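Local coordinates for protein protease VP4 (Blotched snakehead virus, PDB 2GEF) that cleaves peptide bonds with a serine/lysine catalytic dyad and probably processes the birnavirus structural polyprotein of which it forms one part, at residues A[18-23]-A[126-131]; A[107-112]-A[120-125]. All blocks are in the same frame, centred on the assembly; numbering follows the deposited sequence.

Overall arrangement
From the N terminus the chain passes strand 14-15 and reaches residues 18-23, which run into strand 22-27, an outermost strand of a three-stranded antiparallel sheet. Interaction 1 pairs them with 126-131, closing a loop over 102 intervening residues that include strands 31-38 and 43-52. Nested inside that loop, interaction 2 closes a much shorter one of seven residues, the hairpin of strands 111-114 and 120-126. It also brings in strand 104-109 of the six-stranded mixed sheet, so the two sheets meet there. Strand 120-126 belongs to both contacts, and backbone bonding of R23 with V124 joins them. The catalytic S136 and K173 follow later in the chain, away from both.

Interaction 1: residues A[18-23]-A[126-131]; sequences LGRNSR and WNDMPA
The indole of W126 carries the side chain of N21 over one face and meets the guanidinium of R20 at its edge, where NH2 lies near the ring plane, 3.7 Å from CE3 of W126. The backbones of R20 and W126 form an antiparallel hydrogen-bonded pair at the border of the three-stranded sheet, just where strand 120-126 gives way to loop, with both side chains on one face of the sheet. R20 N donates to W126 O at 2.6 Å, and W126 N returns a bond to R20 O, also at 2.6 Å. The chain then turns a corner at N21, whose phi and psi are both positive.

In N21 a chi1 of -172°, CG anti to the backbone N, brings CG over the centre of the W126 ring. N21 CB makes a CH-pi contact, 3.9 Å from the centroid of the five-membered ring of W126. The amide stands almost upright on the indole, the planes 82° apart. ND2 also lies over this face, and no hydrogen bond joins it to NE1, since both are donors.

R20 is extended from CG to NE and reaches across to the carboxylate of D128 nearly at a right angle. The salt bridge runs from R20 NE to D128 OD1 at 3.1 Å, weak as a hydrogen bond because it is bent to 123°. The R20 guanidinium sits obliquely to both its acidic partner and the indole. In this largely exposed contact N127 is buried: its ND2 is held by E46 and Y48 of strand 43-52, tying the loop to the mixed sheet. Its other amide atom closes an Asx turn, N127 OD1 accepting from M129 N at 3.0 Å.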
loop_
_atom_site.group_PDB
_atom_site.type_symbol
_atom_site.label_atom_id
_atom_site.label_comp_id
_atom_site.label_asym_id
_atom_site.label_seq_id
_atom_site.Cartn_x
_atom_site.Cartn_y
_atom_site.Cartn_z
ATOM N N LEU A 18 9.953 12.770 -5.348
ATOM C CA LEU A 18 9.952 13.110 -6.745
ATOM C C LEU A 18 9.834 11.708 -7.375
ATOM O O LEU A 18 10.638 10.796 -7.034
ATOM C CB LEU A 18 11.247 13.871 -7.117
ATOM C CG LEU A 18 12.140 13.941 -8.389
ATOM C CD1 LEU A 18 11.746 15.079 -9.342
ATOM C CD2 LEU A 18 13.515 14.238 -7.779
ATOM N N GLY A 19 8.766 11.536 -8.164
ATOM C CA GLY A 19 8.547 10.354 -9.015
ATOM C C GLY A 19 9.064 10.596 -10.447
ATOM O O GLY A 19 8.929 11.689 -11.003
ATOM N N ARG A 20 9.645 9.569 -11.059
ATOM C CA ARG A 20 10.245 9.734 -12.345
ATOM C C ARG A 20 9.791 8.606 -13.323
ATOM O O ARG A 20 9.145 7.618 -12.920
ATOM C CB ARG A 20 11.740 9.843 -12.110
ATOM C CG ARG A 20 12.595 8.709 -12.528
ATOM C CD ARG A 20 14.011 8.818 -11.992
ATOM N NE ARG A 20 14.692 7.507 -12.016
ATOM C CZ ARG A 20 15.607 7.114 -12.922
ATOM N NH1 ARG A 20 16.000 7.918 -13.906
ATOM N NH2 ARG A 20 16.140 5.885 -12.849
ATOM N N ASN A 21 10.130 8.747 -14.600
ATOM C CA ASN A 21 9.698 7.825 -15.613
ATOM C C ASN A 21 8.134 7.505 -15.599
ATOM O O ASN A 21 7.688 6.359 -15.701
ATOM C CB ASN A 21 10.583 6.578 -15.589
ATOM C CG ASN A 21 10.302 5.643 -16.764
ATOM O OD1 ASN A 21 9.778 6.076 -17.770
ATOM N ND2 ASN A 21 10.615 4.363 -16.626
ATOM N N SER A 22 7.329 8.557 -15.575
ATOM C CA SER A 22 5.893 8.414 -15.564
ATOM C C SER A 22 5.105 7.729 -16.694
ATOM O O SER A 22 4.985 8.312 -17.793
ATOM C CB SER A 22 5.309 9.834 -15.466
ATOM O OG SER A 22 3.917 9.809 -15.233
ATOM N N ARG A 23 4.436 6.571 -16.413
ATOM C CA ARG A 23 3.452 6.029 -17.371
ATOM C C ARG A 23 2.050 5.800 -16.819
ATOM O O ARG A 23 1.867 5.133 -15.803
ATOM C CB ARG A 23 3.951 4.767 -17.985
ATOM C CG ARG A 23 5.127 4.191 -17.287
ATOM C CD ARG A 23 5.590 2.982 -18.122
ATOM N NE ARG A 23 4.433 2.229 -18.647
ATOM C CZ ARG A 23 4.526 1.392 -19.666
ATOM N NH1 ARG A 23 5.745 1.173 -20.225
ATOM N NH2 ARG A 23 3.433 0.783 -20.135
ATOM N N TRP A 126 8.781 5.601 -11.313
ATOM C CA TRP A 126 9.988 5.171 -10.632
ATOM C C TRP A 126 10.345 6.212 -9.586
ATOM O O TRP A 126 10.461 7.422 -9.859
ATOM C CB TRP A 126 11.155 5.047 -11.625
ATOM C CG TRP A 126 10.957 4.023 -12.706
ATOM C CD1 TRP A 126 9.772 3.359 -13.003
ATOM C CD2 TRP A 126 11.921 3.566 -13.650
ATOM N NE1 TRP A 126 9.975 2.474 -14.064
ATOM C CE2 TRP A 126 11.293 2.556 -14.449
ATOM C CE3 TRP A 126 13.273 3.849 -13.868
ATOM C CZ2 TRP A 126 11.970 1.874 -15.474
ATOM C CZ3 TRP A 126 13.943 3.154 -14.876
ATOM C CH2 TRP A 126 13.282 2.197 -15.664
ATOM N N ASN A 127 10.515 5.727 -8.363
ATOM C CA ASN A 127 10.999 6.510 -7.209
ATOM C C ASN A 127 12.281 5.683 -7.006
ATOM O O ASN A 127 12.306 4.516 -7.439
ATOM C CB ASN A 127 9.973 6.430 -5.982
ATOM C CG ASN A 127 9.957 5.053 -5.281
ATOM O OD1 ASN A 127 10.872 4.194 -5.431
ATOM N ND2 ASN A 127 8.980 4.878 -4.442
ATOM N N ASP A 128 13.370 6.216 -6.463
ATOM C CA ASP A 128 14.610 5.406 -6.469
ATOM C C ASP A 128 14.805 4.816 -5.068
ATOM O O ASP A 128 15.884 4.730 -4.497
ATOM C CB ASP A 128 15.819 6.185 -6.969
ATOM C CG ASP A 128 15.511 7.003 -8.212
ATOM O OD1 ASP A 128 15.794 6.516 -9.331
ATOM O OD2 ASP A 128 14.968 8.138 -8.076
HETATM N N MSE A 129 13.693 4.338 -4.527
HETATM C CA MSE A 129 13.650 3.954 -3.144
HETATM C C MSE A 129 14.054 2.476 -3.181
HETATM O O MSE A 129 14.043 1.866 -4.274
HETATM C CB MSE A 129 12.249 4.238 -2.596
HETATM C CG MSE A 129 11.873 5.737 -2.705
HETATM SE SE MSE A 129 12.997 6.921 -1.554
HETATM C CE MSE A 129 12.567 5.843 0.035
ATOM N N PRO A 130 14.469 1.914 -2.037
ATOM C CA PRO A 130 14.728 0.466 -2.011
ATOM C C PRO A 130 13.444 -0.351 -2.004
ATOM O O PRO A 130 12.353 0.206 -1.933
ATOM C CB PRO A 130 15.436 0.264 -0.637
ATOM C CG PRO A 130 14.694 1.172 0.194
ATOM C CD PRO A 130 14.742 2.496 -0.713
ATOM N N ALA A 131 13.572 -1.671 -2.097
ATOM C CA ALA A 131 12.459 -2.581 -1.922
ATOM C C ALA A 131 11.690 -2.294 -0.618
ATOM O O ALA A 131 12.259 -1.844 0.373
ATOM C CB ALA A 131 12.965 -3.987 -1.984
#

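Interaction 2: residues A[107-112]-A[120-125]; sequences LPVADV and ADVDVV
V112 points CG1 anti to its backbone N (chi1 -171°), setting that methyl against A120 CB at 3.5 Å and against CG2 of the neighbouring V122, which lies beside it and points the same way. V109 instead has CG1 anti to its carbonyl carbon (chi1 -48°), bringing it to V122 CG1 at 3.5 Å. V122 thus meets V109 of strand 104-109 through CG1 and V112 of the antiparallel hairpin 111-114/120-126 through CG2. V109 with V124 and V112 with V122 are non-hydrogen-bonded pairs; between them the chain turns a corner at A110, passing from strand 104-109 to strand 111-114. A110 N donates to D123 O at 3.0 Å, and D123 N to D111 O at 2.9 Å. Further along, V125 N reaches P108 O at 3.3 Å, nearly straight at the hydrogen but from above the carbonyl plane.

The valines are buried, V109 also packing on L47 and I49 of strand 43-52. D123 lies on the other face of the sheet, its OD1 bonded to S22 OG. There A110 CB touches V125 CG1 at 3.7 Å and D123 OD2 at 3.8 Å.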
loop_
_atom_site.group_PDB
_atom_site.type_symbol
_atom_site.label_atom_id
_atom_site.label_comp_id
_atom_site.label_asym_id
_atom_site.label_seq_id
_atom_site.Cartn_x
_atom_site.Cartn_y
_atom_site.Cartn_z
ATOM N N LEU A 107 4.077 -1.336 -6.878
ATOM C CA LEU A 107 4.630 -0.285 -7.740
ATOM C C LEU A 107 4.399 1.082 -7.123
ATOM O O LEU A 107 3.252 1.375 -6.644
ATOM C CB LEU A 107 3.982 -0.268 -9.164
ATOM C CG LEU A 107 4.070 -1.638 -9.927
ATOM C CD1 LEU A 107 2.996 -1.723 -11.033
ATOM C CD2 LEU A 107 5.406 -1.829 -10.461
ATOM N N PRO A 108 5.422 1.950 -7.151
ATOM C CA PRO A 108 5.105 3.302 -6.596
ATOM C C PRO A 108 4.143 3.978 -7.525
ATOM O O PRO A 108 4.206 3.755 -8.676
ATOM C CB PRO A 108 6.490 4.018 -6.492
ATOM C CG PRO A 108 7.510 2.984 -7.101
ATOM C CD PRO A 108 6.788 1.811 -7.669
ATOM N N VAL A 109 3.196 4.774 -7.035
ATOM C CA VAL A 109 2.298 5.534 -7.923
ATOM C C VAL A 109 2.160 7.069 -7.503
ATOM O O VAL A 109 1.951 7.365 -6.282
ATOM C CB VAL A 109 0.951 4.861 -7.947
ATOM C CG1 VAL A 109 1.096 3.336 -8.166
ATOM C CG2 VAL A 109 0.235 5.068 -6.655
ATOM N N ALA A 110 2.202 8.013 -8.467
ATOM C CA ALA A 110 1.971 9.413 -8.161
ATOM C C ALA A 110 0.523 9.846 -8.117
ATOM O O ALA A 110 0.263 10.844 -7.575
ATOM C CB ALA A 110 2.633 10.203 -9.186
ATOM N N ASP A 111 -0.420 9.121 -8.710
ATOM C CA ASP A 111 -1.793 9.514 -8.800
ATOM C C ASP A 111 -2.643 8.447 -9.465
ATOM O O ASP A 111 -2.125 7.537 -10.065
ATOM C CB ASP A 111 -1.967 10.763 -9.675
ATOM C CG ASP A 111 -3.184 11.627 -9.242
ATOM O OD1 ASP A 111 -3.963 11.255 -8.289
ATOM O OD2 ASP A 111 -3.356 12.691 -9.848
ATOM N N VAL A 112 -3.963 8.651 -9.433
ATOM C CA VAL A 112 -4.971 7.631 -9.791
ATOM C C VAL A 112 -6.263 8.293 -10.221
ATOM O O VAL A 112 -6.880 9.122 -9.498
ATOM C CB VAL A 112 -5.323 6.588 -8.624
ATOM C CG1 VAL A 112 -6.225 5.430 -9.223
ATOM C CG2 VAL A 112 -4.039 5.963 -8.066
ATOM N N ALA A 120 -9.110 1.920 -13.102
ATOM C CA ALA A 120 -8.387 3.220 -12.973
ATOM C C ALA A 120 -7.120 3.303 -13.802
ATOM O O ALA A 120 -6.421 2.310 -14.029
ATOM C CB ALA A 120 -8.000 3.431 -11.491
ATOM N N ASP A 121 -6.837 4.527 -14.260
ATOM C CA ASP A 121 -5.630 4.795 -14.950
ATOM C C ASP A 121 -4.735 5.292 -13.822
ATOM O O ASP A 121 -5.113 6.154 -13.071
ATOM C CB ASP A 121 -5.909 5.901 -15.998
ATOM C CG ASP A 121 -6.632 5.391 -17.149
ATOM O OD1 ASP A 121 -6.163 4.469 -17.860
ATOM O OD2 ASP A 121 -7.756 5.860 -17.349
ATOM N N VAL A 122 -3.552 4.733 -13.691
ATOM C CA VAL A 122 -2.776 4.889 -12.480
ATOM C C VAL A 122 -1.481 5.356 -13.059
ATOM O O VAL A 122 -0.911 4.725 -14.002
ATOM C CB VAL A 122 -2.640 3.555 -11.604
ATOM C CG1 VAL A 122 -1.433 3.515 -10.591
ATOM C CG2 VAL A 122 -3.984 3.115 -10.929
ATOM N N ASP A 123 -1.050 6.485 -12.517
ATOM C CA ASP A 123 0.256 7.007 -12.894
ATOM C C ASP A 123 1.361 6.241 -12.121
ATOM O O ASP A 123 1.648 6.555 -10.983
ATOM C CB ASP A 123 0.236 8.521 -12.598
ATOM C CG ASP A 123 1.466 9.241 -13.001
ATOM O OD1 ASP A 123 2.395 8.680 -13.571
ATOM O OD2 ASP A 123 1.454 10.463 -12.757
ATOM N N VAL A 124 1.945 5.234 -12.752
ATOM C CA VAL A 124 3.007 4.441 -12.153
ATOM C C VAL A 124 4.312 5.236 -12.383
ATOM O O VAL A 124 4.544 5.761 -13.410
ATOM C CB VAL A 124 3.129 3.025 -12.847
ATOM C CG1 VAL A 124 4.312 2.111 -12.362
ATOM C CG2 VAL A 124 1.788 2.255 -12.842
ATOM N N VAL A 125 5.154 5.310 -11.393
ATOM C CA VAL A 125 6.382 6.079 -11.465
ATOM C C VAL A 125 7.568 5.158 -11.017
ATOM O O VAL A 125 7.362 4.108 -10.370
ATOM C CB VAL A 125 6.298 7.431 -10.538
ATOM C CG1 VAL A 125 5.388 8.611 -11.164
ATOM C CG2 VAL A 125 5.982 7.164 -9.002
#